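Local atomic coordinates of aclacinomycin-N/aclacinomycin-A oxidase (Streptomyces galilaeus, PDB entry 2IPI), a protein that oxidises the terminal sugar of aclacinomycin antibiotics in the last two steps of their biosynthesis, using a bicovalently bound FAD and molecular oxygen. Residues G161-L166 against I467-V472; D170-D175 against Y397-K402; E92-D97 against R512-V517. One frame throughout, in Å; residues are numbered along the deposited sequence.

The three contacts are nested along the chain: interaction 3 (92-97 with 512-517) closes the outermost loop, interaction 1 (161-166 with 467-472) lies inside it, and interaction 2 (170-175 with 397-402) lies inside both. Each takes its first segment from the FAD-binding PCMH-type region; the second comes from the end of strand 391-398 in the seven-stranded sheet or from the berberine-like region. Interaction 1 sits near the chain's centre, about 11 Å from interaction 2 and 15 Å from interaction 3, centre to centre, and touches both. The centres of interactions 2 and 3 are about 26 Å apart, so the three run from the substrate side, past the flavin ring, to loops beside the rest of FAD.

Interaction 1. Residues G161-L166 against I467-V472. With FAD (flavin-adenine dinucleotide), chain F.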
loop_
_atom_site.group_PDB
_atom_site.type_symbol
_atom_site.label_atom_id
_atom_site.label_comp_id
_atom_site.label_asym_id
_atom_site.label_seq_id
_atom_site.Cartn_x
_atom_site.Cartn_y
_atom_site.Cartn_z
ATOM N N GLY A 161 -3.116 -5.175 2.585
ATOM C CA GLY A 161 -4.173 -4.235 2.772
ATOM C C GLY A 161 -4.041 -2.887 2.125
ATOM O O GLY A 161 -4.485 -1.925 2.755
ATOM N N GLY A 162 -3.455 -2.848 0.944
ATOM C CA GLY A 162 -3.410 -1.669 0.109
ATOM C C GLY A 162 -4.760 -0.949 0.162
ATOM O O GLY A 162 -5.816 -1.592 0.148
ATOM N N TYR A 163 -4.699 0.361 0.273
ATOM C CA TYR A 163 -5.828 1.255 0.433
ATOM C C TYR A 163 -5.779 2.278 -0.696
ATOM O O TYR A 163 -4.761 2.450 -1.364
ATOM C CB TYR A 163 -5.751 1.947 1.801
ATOM C CG TYR A 163 -4.909 3.205 1.774
ATOM C CD1 TYR A 163 -5.520 4.455 1.755
ATOM C CD2 TYR A 163 -3.522 3.164 1.761
ATOM C CE1 TYR A 163 -4.763 5.610 1.727
ATOM C CE2 TYR A 163 -2.755 4.314 1.731
ATOM C CZ TYR A 163 -3.389 5.538 1.717
ATOM O OH TYR A 163 -2.647 6.692 1.695
ATOM N N GLY A 164 -6.878 2.997 -0.889
ATOM C CA GLY A 164 -6.866 4.028 -1.924
ATOM C C GLY A 164 -7.896 5.101 -1.666
ATOM O O GLY A 164 -8.287 5.281 -0.513
ATOM N N PRO A 165 -8.281 5.787 -2.729
ATOM C CA PRO A 165 -9.204 6.925 -2.669
ATOM C C PRO A 165 -10.596 6.595 -2.158
ATOM O O PRO A 165 -11.325 7.434 -1.608
ATOM C CB PRO A 165 -9.279 7.348 -4.146
ATOM C CG PRO A 165 -7.981 6.884 -4.730
ATOM C CD PRO A 165 -7.804 5.516 -4.106
ATOM N N LEU A 166 -11.031 5.339 -2.309
ATOM C CA LEU A 166 -12.363 4.999 -1.796
ATOM C C LEU A 166 -12.304 4.350 -0.431
ATOM O O LEU A 166 -13.334 3.909 0.088
ATOM C CB LEU A 166 -13.120 4.113 -2.800
ATOM C CG LEU A 166 -13.399 4.719 -4.171
ATOM C CD1 LEU A 166 -14.053 3.728 -5.128
ATOM C CD2 LEU A 166 -14.269 5.963 -4.078
ATOM N N ILE A 467 2.513 -2.154 6.490
ATOM C CA ILE A 467 3.378 -3.191 5.943
ATOM C C ILE A 467 3.783 -2.969 4.494
ATOM O O ILE A 467 4.891 -3.333 4.086
ATOM C CB ILE A 467 2.766 -4.611 6.059
ATOM C CG1 ILE A 467 1.597 -4.825 5.100
ATOM C CG2 ILE A 467 2.385 -4.931 7.484
ATOM C CD1 ILE A 467 0.291 -5.108 5.781
ATOM N N ASN A 468 2.951 -2.356 3.650
ATOM C CA ASN A 468 3.320 -2.160 2.252
ATOM C C ASN A 468 4.285 -0.998 2.062
ATOM O O ASN A 468 4.636 -0.596 0.942
ATOM C CB ASN A 468 2.049 -1.928 1.425
ATOM C CG ASN A 468 1.474 -3.214 0.864
ATOM O OD1 ASN A 468 1.871 -4.329 1.211
ATOM N ND2 ASN A 468 0.517 -3.030 -0.040
ATOM N N TYR A 469 4.730 -0.457 3.182
ATOM C CA TYR A 469 5.800 0.483 3.347
ATOM C C TYR A 469 6.935 -0.156 4.155
ATOM O O TYR A 469 7.181 0.275 5.283
ATOM C CB TYR A 469 5.349 1.733 4.096
ATOM C CG TYR A 469 4.246 2.569 3.488
ATOM C CD1 TYR A 469 3.699 3.592 4.253
ATOM C CD2 TYR A 469 3.756 2.366 2.209
ATOM C CE1 TYR A 469 2.688 4.399 3.767
ATOM C CE2 TYR A 469 2.742 3.166 1.704
ATOM C CZ TYR A 469 2.219 4.174 2.489
ATOM O OH TYR A 469 1.214 4.988 2.015
ATOM N N PRO A 470 7.598 -1.172 3.629
ATOM C CA PRO A 470 8.699 -1.787 4.385
ATOM C C PRO A 470 9.835 -0.787 4.603
ATOM O O PRO A 470 10.114 -0.049 3.655
ATOM C CB PRO A 470 9.200 -2.890 3.457
ATOM C CG PRO A 470 8.845 -2.350 2.097
ATOM C CD PRO A 470 7.450 -1.840 2.331
ATOM N N ASP A 471 10.417 -0.815 5.799
ATOM C CA ASP A 471 11.585 0.012 6.101
ATOM C C ASP A 471 12.559 -0.792 6.979
ATOM O O ASP A 471 12.310 -0.976 8.161
ATOM C CB ASP A 471 11.184 1.291 6.806
ATOM C CG ASP A 471 12.363 2.183 7.156
ATOM O OD1 ASP A 471 13.380 2.149 6.462
ATOM O OD2 ASP A 471 12.263 2.916 8.165
ATOM N N VAL A 472 13.625 -1.268 6.357
ATOM C CA VAL A 472 14.476 -2.213 7.109
ATOM C C VAL A 472 15.317 -1.477 8.137
ATOM O O VAL A 472 15.976 -2.054 8.999
ATOM C CB VAL A 472 15.264 -3.057 6.094
ATOM C CG1 VAL A 472 16.556 -2.368 5.692
ATOM C CG2 VAL A 472 15.473 -4.456 6.672
HETATM P PA FAD F . 5.817 -7.182 -5.666
HETATM O O1A FAD F . 7.146 -6.721 -5.562
HETATM O O2A FAD F . 5.682 -8.193 -6.714
HETATM O O5B FAD F . 5.304 -7.745 -4.290
HETATM C C5B FAD F . 5.446 -7.063 -3.110
HETATM C C4B FAD F . 5.467 -8.037 -1.935
HETATM O O4B FAD F . 4.433 -8.968 -2.093
HETATM C C3B FAD F . 6.754 -8.884 -1.932
HETATM O O3B FAD F . 7.058 -9.306 -0.653
HETATM C C2B FAD F . 6.369 -10.096 -2.762
HETATM O O2B FAD F . 7.136 -11.248 -2.535
HETATM C C1B FAD F . 4.921 -10.237 -2.350
HETATM N N9A FAD F . 4.100 -10.997 -3.314
HETATM C C8A FAD F . 3.975 -10.764 -4.627
HETATM N N7A FAD F . 3.139 -11.635 -5.172
HETATM C C5A FAD F . 2.743 -12.456 -4.200
HETATM C C6A FAD F . 1.880 -13.544 -4.177
HETATM N N6A FAD F . 1.260 -13.855 -5.251
HETATM N N1A FAD F . 1.652 -14.175 -3.037
HETATM C C2A FAD F . 2.236 -13.742 -1.945
HETATM N N3A FAD F . 3.050 -12.703 -1.923
HETATM C C4A FAD F . 3.321 -12.073 -3.026
HETATM N N1 FAD F . -0.139 0.887 -1.665
HETATM C C2 FAD F . -1.344 1.266 -1.121
HETATM O O2 FAD F . -1.815 0.758 -0.199
HETATM N N3 FAD F . -2.016 2.300 -1.713
HETATM C C4 FAD F . -1.525 2.960 -2.826
HETATM O O4 FAD F . -2.201 3.795 -3.356
HETATM C C4X FAD F . -0.309 2.553 -3.378
HETATM N N5 FAD F . 0.239 3.181 -4.458
HETATM C C5X FAD F . 1.386 2.743 -5.035
HETATM C C6 FAD F . 1.875 3.347 -6.196
HETATM C C7 FAD F . 3.060 2.927 -6.727
HETATM C C7M FAD F . 3.464 3.538 -8.028
HETATM C C8 FAD F . 3.742 1.835 -6.181
HETATM C C8M FAD F . 4.868 1.194 -6.961
HETATM C C9 FAD F . 3.217 1.255 -5.048
HETATM C C9A FAD F . 2.073 1.698 -4.434
HETATM N N10 FAD F . 1.585 1.106 -3.284
HETATM C C10 FAD F . 0.379 1.498 -2.784
HETATM C "C1'" FAD F . 2.494 0.422 -2.315
HETATM C "C2'" FAD F . 2.698 -1.078 -2.535
HETATM O "O2'" FAD F . 3.912 -1.501 -3.064
HETATM C "C3'" FAD F . 1.585 -1.750 -3.304
HETATM O "O3'" FAD F . 0.341 -1.538 -2.711
HETATM C "C4'" FAD F . 2.066 -3.225 -3.453
HETATM O "O4'" FAD F . 2.982 -3.645 -2.524
HETATM C "C5'" FAD F . 2.628 -3.697 -4.773
HETATM O "O5'" FAD F . 2.759 -5.079 -4.778
HETATM P P FAD F . 3.361 -5.711 -6.073
HETATM O O1P FAD F . 2.726 -6.943 -6.376
HETATM O O2P FAD F . 3.255 -4.764 -7.096
HETATM O O3P FAD F . 4.917 -5.888 -5.854
#
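Gly162 and Asn468 bring two irregular backbone runs, 161-166 and 467-472, nearest each other, with CA atoms 7.1 Å apart and no hydrogen bond between them. Just before, Gly161 is the C-prime residue of a Schellman motif ending helix 154-157, and its phi of 75° is one that glycine adopts easily. Gly162, having no side chain, can lay its CA 2.9 Å from FAD O2. The backbone of Tyr163 then reads the pyrimidine edge of the flavin twice: Tyr163 N donates to FAD O2 at 2.9 Å, and FAD N3 donates to Tyr163 O at 2.8 Å. On the other segment Asn468, an FAD-binding residue, brings up its amide, a polar group suited to the ribityl hydroxyls, with ND2 3.1 Å from FAD O3'. The two tyrosine side chains cross at about a right angle. Tyr163 CG stands between its own N and carbonyl carbon (chi1 86°), which brings the ring edge, at CE2, to 4.0 Å from Tyr469 OH. That hydroxyl is hydrogen-bonded to O15 of the bound aclacinomycin, the keto oxygen of the terminal sugar. The segments thus meet largely through the cofactor: backbone bonds fix the flavin's pyrimidine end, while Tyr469, an active-site proton acceptor, holds the sugar oxygen, a placement consistent with a base that takes the proton from the sugar hydroxyl while the flavin accepts hydride from the carbon that carries it.

Interaction 2. Residues D170-D175 against Y397-K402; sequences DGVVAD and YSYGGK. With AKY (methyl (2S,4R)-2-ethyl-2,5,7-trihydroxy-6,11-dioxo-4-{[2,3,6-trideoxy-4-O-{2,6-dideoxy-4-O-[(2S,6S)-6-methyl-5-oxotetrahydro-2h -pyran-2-yl]-alpha-D-lyxo-hexopyranosyl}-3-(dimethylamino)-D-ribo-hexopyranosyl]oxy}-1,2,3,4,6,11-hexahydrotetracene-1-c arboxylate), chain E.
Gly171 and Lys402 form the tight end of this contact, their CA atoms only 4.8 Å apart. Lys402 lays the aliphatic root of its side chain along the backbone: its CB lies 3.7 Å from Gly171 N, and its CG 3.7 Å from Asp170 C. With CG anti to the backbone N (chi1 -177°), the lysine starts out across the peptide; bends at chi2 and chi3 then lead its amine away. Glycine suits position 171, the first residue past helix 167-170, which takes a positive phi and whose bare CA lets both the lysine and the carboxylate of Asp175 come close. Val172 N donates to Asp175 OD2 at 3.0 Å, approaching from above the carboxylate plane, and that oxygen also forms a salt bridge with Arg416, so the turn is tied back on itself and to the chain beyond.

The far end of Lys402 is looser. Its NZ stays 6.0 Å from Asp170 OD1, too far for a salt bridge, though the opposite charges may attract weakly, and both residues are partly exposed. Deeper in, Val172 CG2 touches Tyr399 OH at 4.0 Å, a light van der Waals contact between a methyl and a hydroxyl oxygen, while the Tyr399 ring packs edge-to-face with Tyr163. Two residues earlier, near the end of strand 391-398, Tyr397 turns to the ligand and sets its OH 3.2 Å from AKY C40 of the terminal sugar. Tyr397 is an active-site proton acceptor, and such a substrate site, between the seven-stranded sheet of the substrate domain and loops of the FAD-binding domain, is characteristic of PCMH-type flavoenzymes.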
loop_
_atom_site.group_PDB
_atom_site.type_symbol
_atom_site.label_atom_id
_atom_site.label_comp_id
_atom_site.label_asym_id
_atom_site.label_seq_id
_atom_site.Cartn_x
_atom_site.Cartn_y
_atom_site.Cartn_z
ATOM N N ASP A 170 -15.567 2.990 1.704
ATOM C CA ASP A 170 -15.836 1.559 1.756
ATOM C C ASP A 170 -14.831 0.760 2.579
ATOM O O ASP A 170 -15.084 -0.447 2.739
ATOM C CB ASP A 170 -15.816 0.960 0.354
ATOM C CG ASP A 170 -16.799 1.545 -0.634
ATOM O OD1 ASP A 170 -17.888 1.985 -0.239
ATOM O OD2 ASP A 170 -16.453 1.548 -1.834
ATOM N N GLY A 171 -13.753 1.331 3.066
ATOM C CA GLY A 171 -12.736 0.716 3.893
ATOM C C GLY A 171 -11.560 0.142 3.149
ATOM O O GLY A 171 -11.275 0.463 1.994
ATOM N N VAL A 172 -10.782 -0.749 3.795
ATOM C CA VAL A 172 -9.595 -1.323 3.152
ATOM C C VAL A 172 -10.034 -2.265 2.045
ATOM O O VAL A 172 -11.222 -2.589 1.979
ATOM C CB VAL A 172 -8.727 -1.973 4.250
ATOM C CG1 VAL A 172 -8.151 -3.333 3.916
ATOM C CG2 VAL A 172 -7.617 -0.976 4.591
ATOM N N VAL A 173 -9.125 -2.667 1.163
ATOM C CA VAL A 173 -9.530 -3.612 0.110
ATOM C C VAL A 173 -9.844 -4.953 0.757
ATOM O O VAL A 173 -10.771 -5.659 0.378
ATOM C CB VAL A 173 -8.443 -3.706 -0.965
ATOM C CG1 VAL A 173 -7.210 -4.402 -0.403
ATOM C CG2 VAL A 173 -8.944 -4.411 -2.213
ATOM N N ALA A 174 -9.060 -5.304 1.780
ATOM C CA ALA A 174 -9.162 -6.564 2.487
ATOM C C ALA A 174 -10.425 -6.668 3.341
ATOM O O ALA A 174 -10.719 -7.740 3.897
ATOM C CB ALA A 174 -7.920 -6.771 3.330
ATOM N N ASP A 175 -11.156 -5.567 3.429
ATOM C CA ASP A 175 -12.494 -5.526 3.978
ATOM C C ASP A 175 -13.552 -6.090 3.039
ATOM O O ASP A 175 -14.749 -6.033 3.355
ATOM C CB ASP A 175 -12.848 -4.065 4.352
ATOM C CG ASP A 175 -12.159 -3.725 5.670
ATOM O OD1 ASP A 175 -11.898 -4.714 6.389
ATOM O OD2 ASP A 175 -11.889 -2.546 5.984
ATOM N N TYR A 397 -2.111 11.765 3.605
ATOM C CA TYR A 397 -3.344 11.213 3.060
ATOM C C TYR A 397 -4.516 11.314 4.023
ATOM O O TYR A 397 -4.420 10.906 5.181
ATOM C CB TYR A 397 -3.158 9.726 2.681
ATOM C CG TYR A 397 -2.029 9.559 1.699
ATOM C CD1 TYR A 397 -0.690 9.579 2.115
ATOM C CD2 TYR A 397 -2.298 9.396 0.354
ATOM C CE1 TYR A 397 0.334 9.430 1.199
ATOM C CE2 TYR A 397 -1.277 9.247 -0.564
ATOM C CZ TYR A 397 0.038 9.267 -0.139
ATOM O OH TYR A 397 1.044 9.112 -1.068
ATOM N N SER A 398 -5.624 11.859 3.527
ATOM C CA SER A 398 -6.863 11.758 4.293
ATOM C C SER A 398 -7.142 10.253 4.454
ATOM O O SER A 398 -6.900 9.511 3.490
ATOM C CB SER A 398 -8.015 12.498 3.635
ATOM O OG SER A 398 -8.354 11.935 2.377
ATOM N N TYR A 399 -7.585 9.838 5.622
ATOM C CA TYR A 399 -7.749 8.421 5.960
ATOM C C TYR A 399 -8.889 8.247 6.951
ATOM O O TYR A 399 -9.715 9.138 7.173
ATOM C CB TYR A 399 -6.464 7.840 6.543
ATOM C CG TYR A 399 -6.265 6.351 6.365
ATOM C CD1 TYR A 399 -6.026 5.544 7.476
ATOM C CD2 TYR A 399 -6.300 5.721 5.127
ATOM C CE1 TYR A 399 -5.837 4.172 7.366
ATOM C CE2 TYR A 399 -6.107 4.354 5.001
ATOM C CZ TYR A 399 -5.876 3.584 6.120
ATOM O OH TYR A 399 -5.687 2.224 5.987
ATOM N N GLY A 400 -8.953 7.059 7.571
ATOM C CA GLY A 400 -10.028 6.844 8.540
ATOM C C GLY A 400 -11.299 6.430 7.825
ATOM O O GLY A 400 -11.254 5.553 6.955
ATOM N N GLY A 401 -12.430 7.052 8.158
ATOM C CA GLY A 401 -13.650 6.694 7.428
ATOM C C GLY A 401 -14.195 5.350 7.887
ATOM O O GLY A 401 -14.194 4.962 9.060
ATOM N N LYS A 402 -14.692 4.602 6.908
ATOM C CA LYS A 402 -15.189 3.256 7.109
ATOM C C LYS A 402 -14.089 2.315 7.600
ATOM O O LYS A 402 -14.425 1.317 8.241
ATOM C CB LYS A 402 -15.821 2.762 5.806
ATOM C CG LYS A 402 -16.467 1.388 5.853
ATOM C CD LYS A 402 -17.947 1.464 6.155
ATOM C CE LYS A 402 -18.705 1.974 4.915
ATOM N NZ LYS A 402 -20.123 2.268 5.305
HETATM O O15 AKY E . 0.163 5.150 -0.563
HETATM C C42 AKY E . 0.793 5.478 -1.585
HETATM C C40 AKY E . 0.093 6.459 -2.557
HETATM C C38 AKY E . 0.918 6.911 -3.692
HETATM C C39 AKY E . 2.343 5.234 -1.791
HETATM C C41 AKY E . 3.420 5.245 -0.990
HETATM O O14 AKY E . 2.790 5.364 -3.122
HETATM C C37 AKY E . 2.371 6.590 -3.707
HETATM O O13 AKY E . 2.857 6.767 -5.013
HETATM C C35 AKY E . 4.126 7.344 -5.117
HETATM C C34 AKY E . 4.080 8.797 -5.600
HETATM C C36 AKY E . 2.890 9.475 -5.191
HETATM O O11 AKY E . 4.288 8.975 -7.103
HETATM C C33 AKY E . 5.079 6.476 -5.919
HETATM O O12 AKY E . 5.236 5.031 -5.476
HETATM C C32 AKY E . 5.004 6.675 -7.299
HETATM C C31 AKY E . 5.318 8.001 -7.653
HETATM O O7 AKY E . 9.156 12.906 -9.496
HETATM C C7 AKY E . 9.779 12.770 -10.774
HETATM C C8 AKY E . 8.778 12.998 -11.839
HETATM C C9 AKY E . 8.577 14.475 -12.063
HETATM O O9 AKY E . 8.352 15.032 -10.813
HETATM C C13 AKY E . 7.467 14.663 -13.033
HETATM C C14 AKY E . 6.249 14.046 -12.343
HETATM C C20 AKY E . 10.871 13.791 -10.809
HETATM C C19 AKY E . 10.879 14.907 -11.649
HETATM C C10 AKY E . 9.805 14.997 -12.705
HETATM C C11 AKY E . 11.967 15.781 -11.659
HETATM C C18 AKY E . 13.071 15.544 -10.841
HETATM C C17 AKY E . 13.083 14.426 -9.997
HETATM C C6 AKY E . 11.980 13.580 -9.991
HETATM O O6 AKY E . 11.962 12.490 -9.194
HETATM C C12 AKY E . 14.187 16.410 -10.907
HETATM O O3 AKY E . 14.193 17.421 -11.644
HETATM C C15 AKY E . 15.331 16.119 -10.124
HETATM C C1 AKY E . 16.457 16.931 -10.240
HETATM C C2 AKY E . 17.629 16.663 -9.532
HETATM C C3 AKY E . 17.645 15.556 -8.684
HETATM C C16 AKY E . 15.349 14.989 -9.276
HETATM C C5 AKY E . 14.223 14.139 -9.210
HETATM O O5 AKY E . 14.162 13.094 -8.533
HETATM C C4 AKY E . 16.527 14.735 -8.557
HETATM O O4 AKY E . 16.620 13.667 -7.724
HETATM O O18 AKY E . 6.636 8.452 -7.302
HETATM C C45 AKY E . 9.040 11.642 -8.828
HETATM C C43 AKY E . 10.248 14.105 -13.861
HETATM O O16 AKY E . 10.894 13.069 -13.668
HETATM O O17 AKY E . 9.964 14.447 -15.151
HETATM C C44 AKY E . 11.209 14.591 -15.847
HETATM O O19 AKY E . 8.430 10.648 -9.615
HETATM C C47 AKY E . 7.824 10.529 -6.912
HETATM N N11 AKY E . 8.590 9.862 -5.843
HETATM C C52 AKY E . 8.208 10.049 -4.485
HETATM C C51 AKY E . 9.169 8.592 -6.126
HETATM C C46 AKY E . 8.265 11.849 -7.531
HETATM C C48 AKY E . 6.988 9.714 -7.900
HETATM C C49 AKY E . 7.786 9.443 -9.164
HETATM C C50 AKY E . 8.432 8.072 -9.398
#

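Interaction 3. Residues E92-D97 against R512-V517; sequences EGFVDD and RHALSV
Beside the ring contact of Phe94 and His513, Glu92 OE1 is gripped twice, by a salt bridge from Lys362 NZ and a hydrogen bond from Val472 N; a carboxylate suits a buried spot where a cation and a backbone N-H converge. The same glutamate puts its CB over one face of the Phe94 ring, toward its rim. Phe94 carries the contact. Its ring and that of His513 are nearly parallel, with planes at 13°, but slid apart with centroids 4.8 Å from each other, so they overlap little: Phe94 CD1 stands over the rim of one imidazole face. Ser516 OG lies over the centre of the opposite face. Ala514 CB meets Phe94 CE2 at 4.0 Å, its small methyl fitting close to the ring, and Leu515 CD2 comes to the ring's edge, 4.1 Å from Phe94 CZ. These partners all lie in the type I turn from His513 to Ser516. The contact ties the FAD-binding region to the berberine-like region beside the cofactor, which Val95 of the same loop touches. It joins the loop between strands 82-85 and 102-105 to the tail after helix 495-505, with Leu515 on Tyr490 of helix 486-491 and Val95 on strand 82-85.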
loop_
_atom_site.group_PDB
_atom_site.type_symbol
_atom_site.label_atom_id
_atom_site.label_comp_id
_atom_site.label_asym_id
_atom_site.label_seq_id
_atom_site.Cartn_x
_atom_site.Cartn_y
_atom_site.Cartn_z
ATOM N N GLU A 92 11.232 -1.924 -1.037
ATOM C CA GLU A 92 12.541 -2.329 -0.519
ATOM C C GLU A 92 13.195 -3.405 -1.371
ATOM O O GLU A 92 14.251 -3.954 -1.072
ATOM C CB GLU A 92 12.387 -2.786 0.934
ATOM C CG GLU A 92 12.258 -1.620 1.902
ATOM C CD GLU A 92 13.636 -1.056 2.264
ATOM O OE1 GLU A 92 13.768 -0.501 3.368
ATOM O OE2 GLU A 92 14.546 -1.156 1.417
ATOM N N GLY A 93 12.566 -3.725 -2.514
ATOM C CA GLY A 93 13.171 -4.621 -3.474
ATOM C C GLY A 93 13.625 -5.959 -2.914
ATOM O O GLY A 93 14.609 -6.512 -3.385
ATOM N N PHE A 94 12.922 -6.445 -1.920
ATOM C CA PHE A 94 13.093 -7.729 -1.260
ATOM C C PHE A 94 13.238 -8.889 -2.238
ATOM O O PHE A 94 14.059 -9.777 -2.000
ATOM C CB PHE A 94 11.897 -7.991 -0.354
ATOM C CG PHE A 94 11.773 -7.149 0.888
ATOM C CD1 PHE A 94 10.551 -6.984 1.503
ATOM C CD2 PHE A 94 12.869 -6.542 1.473
ATOM C CE1 PHE A 94 10.416 -6.245 2.665
ATOM C CE2 PHE A 94 12.760 -5.786 2.619
ATOM C CZ PHE A 94 11.529 -5.640 3.230
ATOM N N VAL A 95 12.443 -8.912 -3.302
ATOM C CA VAL A 95 12.448 -9.997 -4.279
ATOM C C VAL A 95 13.781 -10.094 -4.999
ATOM O O VAL A 95 14.228 -11.177 -5.391
ATOM C CB VAL A 95 11.279 -9.804 -5.283
ATOM C CG1 VAL A 95 11.387 -10.751 -6.472
ATOM C CG2 VAL A 95 9.964 -9.973 -4.542
ATOM N N ASP A 96 14.443 -8.963 -5.179
ATOM C CA ASP A 96 15.721 -8.823 -5.844
ATOM C C ASP A 96 16.933 -8.920 -4.902
ATOM O O ASP A 96 18.015 -8.524 -5.334
ATOM C CB ASP A 96 15.799 -7.449 -6.541
ATOM C CG ASP A 96 14.797 -7.265 -7.668
ATOM O OD1 ASP A 96 14.932 -8.025 -8.653
ATOM O OD2 ASP A 96 13.891 -6.408 -7.572
ATOM N N ASP A 97 16.752 -9.419 -3.698
ATOM C CA ASP A 97 17.851 -9.628 -2.741
ATOM C C ASP A 97 18.838 -10.640 -3.288
ATOM O O ASP A 97 18.460 -11.622 -3.921
ATOM C CB ASP A 97 17.306 -10.056 -1.384
ATOM C CG ASP A 97 18.367 -10.167 -0.302
ATOM O OD1 ASP A 97 19.173 -11.122 -0.284
ATOM O OD2 ASP A 97 18.449 -9.281 0.572
ATOM N N ARG A 512 10.196 -16.177 3.183
ATOM C CA ARG A 512 10.843 -15.270 4.104
ATOM C C ARG A 512 11.482 -14.105 3.353
ATOM O O ARG A 512 11.609 -14.173 2.132
ATOM C CB ARG A 512 11.913 -16.027 4.910
ATOM N N HIS A 513 11.870 -13.081 4.092
ATOM C CA HIS A 513 12.573 -11.890 3.633
ATOM C C HIS A 513 12.890 -11.067 4.892
ATOM O O HIS A 513 12.460 -11.516 5.958
ATOM C CB HIS A 513 11.809 -11.042 2.625
ATOM C CG HIS A 513 10.429 -10.632 3.051
ATOM N ND1 HIS A 513 9.292 -11.163 2.485
ATOM C CD2 HIS A 513 9.999 -9.766 4.000
ATOM C CE1 HIS A 513 8.219 -10.634 3.057
ATOM N NE2 HIS A 513 8.615 -9.777 3.976
ATOM N N ALA A 514 13.560 -9.940 4.746
ATOM C CA ALA A 514 14.017 -9.117 5.860
ATOM C C ALA A 514 12.913 -8.739 6.822
ATOM O O ALA A 514 13.117 -8.720 8.049
ATOM C CB ALA A 514 14.730 -7.861 5.352
ATOM N N LEU A 515 11.705 -8.403 6.357
ATOM C CA LEU A 515 10.786 -7.923 7.427
ATOM C C LEU A 515 9.663 -8.929 7.622
ATOM O O LEU A 515 8.491 -8.571 7.724
ATOM C CB LEU A 515 10.284 -6.522 7.082
ATOM C CG LEU A 515 11.029 -5.354 7.752
ATOM C CD1 LEU A 515 12.504 -5.659 7.930
ATOM C CD2 LEU A 515 10.845 -4.061 6.966
ATOM N N SER A 516 10.050 -10.189 7.655
ATOM C CA SER A 516 9.214 -11.373 7.667
ATOM C C SER A 516 8.670 -11.745 9.043
ATOM O O SER A 516 9.381 -11.590 10.029
ATOM C CB SER A 516 10.051 -12.565 7.149
ATOM O OG SER A 516 9.317 -13.285 6.180
ATOM N N VAL A 517 7.436 -12.233 9.077
ATOM C CA VAL A 517 6.810 -12.800 10.253
ATOM C C VAL A 517 7.555 -14.068 10.671
ATOM O O VAL A 517 7.858 -14.943 9.841
ATOM C CB VAL A 517 5.329 -13.156 10.025
ATOM C CG1 VAL A 517 4.500 -11.908 9.708
ATOM C CG2 VAL A 517 5.195 -14.170 8.901
#